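Long-range contact in uncharacterized protein (Bacteroides fragilis, PDB 3EWL), which is of unknown function but carries a thioredoxin-like domain, here the C-terminal part of a longer protein, with a CxxC pattern that hints at thiol-disulfide chemistry: residues A[25-37]-A[58-71]. Numbering follows the deposited sequence. Where two conformers were deposited one is given.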
loop_
_atom_site.group_PDB
_atom_site.type_symbol
_atom_site.label_atom_id
_atom_site.label_comp_id
_atom_site.label_asym_id
_atom_site.label_seq_id
_atom_site.Cartn_x
_atom_site.Cartn_y
_atom_site.Cartn_z
ATOM N N LEU A 25 -4.980 5.473 -9.965
ATOM C CA LEU A 25 -4.112 6.344 -9.178
ATOM C C LEU A 25 -2.838 6.587 -9.957
ATOM O O LEU A 25 -2.012 5.695 -10.108
ATOM C CB LEU A 25 -3.765 5.719 -7.836
ATOM C CG LEU A 25 -4.880 5.663 -6.798
ATOM C CD1 LEU A 25 -4.382 4.934 -5.553
ATOM C CD2 LEU A 25 -5.358 7.067 -6.441
ATOM N N LYS A 26 -2.684 7.795 -10.468
ATOM C CA LYS A 26 -1.506 8.137 -11.254
ATOM C C LYS A 26 -0.404 8.508 -10.285
ATOM O O LYS A 26 -0.686 9.212 -9.298
ATOM C CB LYS A 26 -1.843 9.340 -12.129
ATOM C CG LYS A 26 -2.785 10.357 -11.421
ATOM C CD LYS A 26 -2.066 11.630 -10.867
ATOM C CE LYS A 26 -2.081 12.728 -11.903
ATOM N NZ LYS A 26 -2.946 12.450 -13.109
ATOM N N ALA A 27 0.822 8.038 -10.544
ATOM C CA ALA A 27 1.999 8.538 -9.842
ATOM C C ALA A 27 3.260 7.926 -10.442
ATOM O O ALA A 27 3.188 6.880 -11.105
ATOM C CB ALA A 27 1.932 8.232 -8.340
ATOM N N GLN A 28 4.406 8.553 -10.188
ATOM C CA GLN A 28 5.670 8.031 -10.686
ATOM C C GLN A 28 6.008 6.701 -10.048
ATOM O O GLN A 28 6.541 5.803 -10.703
ATOM C CB GLN A 28 6.827 9.020 -10.471
ATOM C CG GLN A 28 8.060 8.673 -11.332
ATOM C CD GLN A 28 7.813 8.868 -12.866
ATOM O OE1 GLN A 28 7.676 10.011 -13.365
ATOM N NE2 GLN A 28 7.766 7.741 -13.611
ATOM N N TYR A 29 5.710 6.576 -8.763
ATOM C CA TYR A 29 5.857 5.300 -8.052
ATOM C C TYR A 29 4.646 5.111 -7.186
ATOM O O TYR A 29 4.138 6.083 -6.645
ATOM C CB TYR A 29 7.070 5.320 -7.148
ATOM C CG TYR A 29 8.375 5.343 -7.892
ATOM C CD1 TYR A 29 8.966 4.168 -8.332
ATOM C CD2 TYR A 29 9.009 6.561 -8.190
ATOM C CE1 TYR A 29 10.207 4.194 -9.045
ATOM C CE2 TYR A 29 10.226 6.602 -8.897
ATOM C CZ TYR A 29 10.812 5.422 -9.318
ATOM O OH TYR A 29 11.997 5.488 -10.010
ATOM N N THR A 30 4.220 3.857 -7.031
ATOM C CA THR A 30 3.158 3.484 -6.119
ATOM C C THR A 30 3.686 2.417 -5.172
ATOM O O THR A 30 4.166 1.365 -5.614
ATOM C CB THR A 30 1.927 2.925 -6.880
ATOM O OG1 THR A 30 1.481 3.916 -7.824
ATOM C CG2 THR A 30 0.757 2.601 -5.916
HETATM N N MSE A 31 3.623 2.689 -3.873
HETATM C CA MSE A 31 3.911 1.626 -2.918
HETATM C C MSE A 31 2.597 1.035 -2.441
HETATM O O MSE A 31 1.785 1.746 -1.844
HETATM C CB MSE A 31 4.715 2.150 -1.744
HETATM C CG MSE A 31 5.104 1.051 -0.721
HETATM SE SE MSE A 31 6.150 1.724 0.794
HETATM C CE MSE A 31 4.718 2.128 2.017
ATOM N N LEU A 32 2.416 -0.266 -2.624
ATOM C CA LEU A 32 1.270 -0.926 -2.021
ATOM C C LEU A 32 1.635 -1.441 -0.637
ATOM O O LEU A 32 2.672 -2.072 -0.463
ATOM C CB LEU A 32 0.797 -2.110 -2.865
ATOM C CG LEU A 32 0.519 -1.891 -4.334
ATOM C CD1 LEU A 32 0.198 -3.282 -4.901
ATOM C CD2 LEU A 32 -0.610 -0.880 -4.618
ATOM N N PHE A 33 0.780 -1.163 0.334
ATOM C CA PHE A 33 1.025 -1.535 1.718
ATOM C C PHE A 33 -0.139 -2.383 2.207
ATOM O O PHE A 33 -1.198 -1.840 2.563
ATOM C CB PHE A 33 1.205 -0.261 2.585
ATOM C CG PHE A 33 1.597 -0.537 4.039
ATOM C CD1 PHE A 33 2.911 -0.834 4.378
ATOM C CD2 PHE A 33 0.654 -0.461 5.068
ATOM C CE1 PHE A 33 3.282 -1.067 5.721
ATOM C CE2 PHE A 33 1.025 -0.666 6.415
ATOM C CZ PHE A 33 2.347 -0.991 6.734
ATOM N N PHE A 34 0.019 -3.711 2.175
ATOM C CA PHE A 34 -1.037 -4.584 2.641
ATOM C C PHE A 34 -0.919 -4.751 4.113
ATOM O O PHE A 34 0.102 -5.213 4.605
ATOM C CB PHE A 34 -1.092 -5.929 1.897
ATOM C CG PHE A 34 -1.278 -5.779 0.395
ATOM C CD1 PHE A 34 -2.530 -5.475 -0.148
ATOM C CD2 PHE A 34 -0.181 -5.859 -0.471
ATOM C CE1 PHE A 34 -2.698 -5.301 -1.556
ATOM C CE2 PHE A 34 -0.340 -5.685 -1.869
ATOM C CZ PHE A 34 -1.617 -5.423 -2.404
ATOM N N TYR A 35 -1.971 -4.380 4.834
ATOM C CA TYR A 35 -1.871 -4.330 6.282
ATOM C C TYR A 35 -3.102 -4.891 6.991
ATOM O O TYR A 35 -4.139 -5.197 6.366
ATOM C CB TYR A 35 -1.604 -2.879 6.728
ATOM C CG TYR A 35 -2.837 -1.965 6.651
ATOM C CD1 TYR A 35 -3.647 -1.771 7.768
ATOM C CD2 TYR A 35 -3.198 -1.316 5.452
ATOM C CE1 TYR A 35 -4.778 -0.958 7.723
ATOM C CE2 TYR A 35 -4.331 -0.483 5.400
ATOM C CZ TYR A 35 -5.110 -0.314 6.550
ATOM O OH TYR A 35 -6.213 0.512 6.555
ATOM N N ASP A 36 -2.984 -4.990 8.318
ATOM C CA ASP A 36 -4.139 -5.251 9.157
ATOM C C ASP A 36 -4.269 -4.133 10.230
ATOM O O ASP A 36 -3.265 -3.662 10.764
ATOM C CB ASP A 36 -3.987 -6.655 9.798
ATOM C CG ASP A 36 -5.214 -7.068 10.555
ATOM O OD1 ASP A 36 -6.066 -7.786 9.985
ATOM O OD2 ASP A 36 -5.337 -6.620 11.711
ATOM N N PRO A 37 -5.506 -3.728 10.572
ATOM C CA PRO A 37 -5.657 -2.689 11.579
ATOM C C PRO A 37 -5.131 -3.106 12.953
ATOM O O PRO A 37 -4.870 -2.232 13.794
ATOM C CB PRO A 37 -7.181 -2.467 11.651
ATOM C CG PRO A 37 -7.801 -3.673 10.977
ATOM C CD PRO A 37 -6.803 -4.152 9.998
HETATM N N MSE A 58 8.837 12.635 -0.967
HETATM C CA MSE A 58 8.223 12.021 -2.165
HETATM C C MSE A 58 6.734 11.792 -1.976
HETATM O O MSE A 58 5.944 11.919 -2.933
HETATM C CB MSE A 58 8.861 10.688 -2.508
HETATM C CG MSE A 58 10.279 10.755 -3.070
HETATM SE SE MSE A 58 10.918 8.902 -3.324
HETATM C CE MSE A 58 10.427 8.681 -5.184
ATOM N N VAL A 59 6.340 11.491 -0.742
ATOM C CA VAL A 59 4.917 11.320 -0.451
ATOM C C VAL A 59 4.181 12.651 -0.561
ATOM O O VAL A 59 3.179 12.732 -1.277
ATOM C CB VAL A 59 4.637 10.671 0.918
ATOM C CG1 VAL A 59 3.142 10.685 1.210
ATOM C CG2 VAL A 59 5.159 9.272 0.936
ATOM N N GLU A 60 4.692 13.674 0.135
ATOM C CA GLU A 60 4.141 15.039 0.072
ATOM C C GLU A 60 3.956 15.583 -1.353
ATOM O O GLU A 60 2.885 16.126 -1.691
ATOM C CB GLU A 60 5.078 15.992 0.783
ATOM C CG GLU A 60 4.723 16.310 2.180
ATOM C CD GLU A 60 5.654 17.382 2.694
ATOM O OE1 GLU A 60 5.226 18.544 2.706
ATOM O OE2 GLU A 60 6.838 17.074 2.988
ATOM N N ASN A 61 4.996 15.464 -2.172
ATOM C CA ASN A 61 4.975 16.026 -3.524
ATOM C C ASN A 61 4.152 15.206 -4.532
ATOM O O ASN A 61 3.782 15.704 -5.601
ATOM C CB ASN A 61 6.406 16.213 -4.033
ATOM C CG ASN A 61 7.194 17.221 -3.212
ATOM O OD1 ASN A 61 6.640 18.213 -2.699
ATOM N ND2 ASN A 61 8.506 16.989 -3.105
ATOM N N GLY A 62 3.869 13.952 -4.182
ATOM C CA GLY A 62 3.100 13.056 -5.055
ATOM C C GLY A 62 3.884 12.152 -5.972
ATOM O O GLY A 62 3.283 11.454 -6.805
ATOM N N THR A 63 5.220 12.171 -5.836
ATOM C CA THR A 63 6.164 11.293 -6.572
ATOM C C THR A 63 5.988 9.831 -6.190
ATOM O O THR A 63 6.126 8.930 -7.026
ATOM C CB THR A 63 7.602 11.658 -6.223
ATOM O OG1 THR A 63 7.762 13.058 -6.435
ATOM C CG2 THR A 63 8.596 10.918 -7.100
ATOM N N LEU A 64 5.739 9.612 -4.909
ATOM C CA LEU A 64 5.480 8.283 -4.394
ATOM C C LEU A 64 4.134 8.305 -3.657
ATOM O O LEU A 64 3.962 8.975 -2.659
ATOM C CB LEU A 64 6.589 7.829 -3.468
ATOM C CG LEU A 64 6.268 6.592 -2.624
ATOM C CD1 LEU A 64 6.295 5.346 -3.493
ATOM C CD2 LEU A 64 7.317 6.521 -1.546
ATOM N N ARG A 65 3.200 7.545 -4.194
ATOM C CA ARG A 65 1.895 7.386 -3.676
ATOM C C ARG A 65 1.899 6.159 -2.766
ATOM O O ARG A 65 2.322 5.085 -3.195
ATOM C CB ARG A 65 1.042 7.037 -4.880
ATOM C CG ARG A 65 0.409 8.174 -5.487
ATOM C CD ARG A 65 -0.899 8.387 -4.799
ATOM N NE ARG A 65 -1.456 9.590 -5.378
ATOM C CZ ARG A 65 -1.941 10.592 -4.677
ATOM N NH1 ARG A 65 -2.019 10.519 -3.347
ATOM N NH2 ARG A 65 -2.370 11.636 -5.331
ATOM N N VAL A 66 1.439 6.292 -1.526
ATOM C CA VAL A 66 1.202 5.104 -0.726
ATOM C C VAL A 66 -0.241 4.772 -0.749
ATOM O O VAL A 66 -1.126 5.619 -0.375
ATOM C CB VAL A 66 1.649 5.216 0.690
ATOM C CG1 VAL A 66 1.386 3.870 1.415
ATOM C CG2 VAL A 66 3.160 5.587 0.732
ATOM N N LEU A 67 -0.491 3.541 -1.204
ATOM C CA LEU A 67 -1.805 2.978 -1.161
ATOM C C LEU A 67 -1.798 1.831 -0.153
ATOM O O LEU A 67 -1.315 0.730 -0.428
ATOM C CB LEU A 67 -2.230 2.512 -2.563
ATOM C CG LEU A 67 -3.591 1.834 -2.668
ATOM C CD1 LEU A 67 -4.727 2.730 -2.112
ATOM C CD2 LEU A 67 -3.840 1.430 -4.095
ATOM N N ALA A 68 -2.334 2.113 1.022
ATOM C CA ALA A 68 -2.440 1.161 2.101
ATOM C C ALA A 68 -3.804 0.487 1.967
ATOM O O ALA A 68 -4.881 1.159 1.983
ATOM C CB ALA A 68 -2.288 1.915 3.469
ATOM N N ILE A 69 -3.764 -0.832 1.848
ATOM C CA ILE A 69 -4.920 -1.620 1.562
ATOM C C ILE A 69 -5.154 -2.706 2.616
ATOM O O ILE A 69 -4.260 -3.539 2.881
ATOM C CB ILE A 69 -4.770 -2.307 0.155
ATOM C CG1 ILE A 69 -4.679 -1.245 -0.953
ATOM C CG2 ILE A 69 -5.948 -3.246 -0.129
ATOM C CD1 ILE A 69 -5.996 -0.319 -1.063
ATOM N N TYR A 70 -6.359 -2.724 3.187
ATOM C CA TYR A 70 -6.780 -3.833 4.074
ATOM C C TYR A 70 -7.567 -4.821 3.217
ATOM O O TYR A 70 -8.503 -4.426 2.554
ATOM C CB TYR A 70 -7.639 -3.301 5.219
ATOM C CG TYR A 70 -8.231 -4.389 6.108
ATOM C CD1 TYR A 70 -7.412 -5.340 6.769
ATOM C CD2 TYR A 70 -9.605 -4.448 6.308
ATOM C CE1 TYR A 70 -7.982 -6.339 7.575
ATOM C CE2 TYR A 70 -10.183 -5.422 7.113
ATOM C CZ TYR A 70 -9.385 -6.346 7.758
ATOM O OH TYR A 70 -10.028 -7.299 8.548
ATOM N N PRO A 71 -7.147 -6.104 3.184
ATOM C CA PRO A 71 -7.725 -7.072 2.269
ATOM C C PRO A 71 -8.739 -8.006 2.890
ATOM O O PRO A 71 -9.349 -8.796 2.149
ATOM C CB PRO A 71 -6.520 -7.890 1.793
ATOM C CG PRO A 71 -5.539 -7.795 2.927
ATOM C CD PRO A 71 -5.849 -6.558 3.747
#
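Strands 29-34 and 64-70 run parallel at 23°, zipped by seven backbone hydrogen bonds from Tyr29 N to Thr63 O through Tyr35 N to Ile69 O. The first is the most bent, 139° at the hydrogen, where strand 64-70 emerges from the Schellman turn at Gly62.

Apolar pairs line both faces. On one, Leu64 CD1 packs on Tyr29 CB (3.7 Å), and Met31, a selenomethionine extended to SE and then bent, lays its CE against Val66 CG1 (3.8 Å). On the other, Leu67 CD2 meets Leu25 CD1 (3.8 Å) and Leu32 CD2, while Ile69 CB lies beside Phe34 CD1.

Past the strand end, Tyr35 CG sits between its own N and carbonyl carbon (chi1 75°), which brings the ring's CD2/CE2 edge against the backbone at Ala68, CE2 3.7 Å from Ala68 CB; Tyr70 CB lies above one face, offset toward the rim. Pro37 CD sits over a face of the Tyr70 ring, 3.5 Å from CE1. Buried Tyr35 O, at that ring's edge, has no hydrogen-bonding partner.

Helices 40-50 and 53-61 join the strands in the right-handed beta-alpha-beta crossover of the thioredoxin-like fold, between strands 90-93 and antiparallel 112-116. Helix 40-50 covers Met31 and Phe33; its Cys42, touching Tyr35, belongs to a thioredoxin-type CxxC, possibly redox-active.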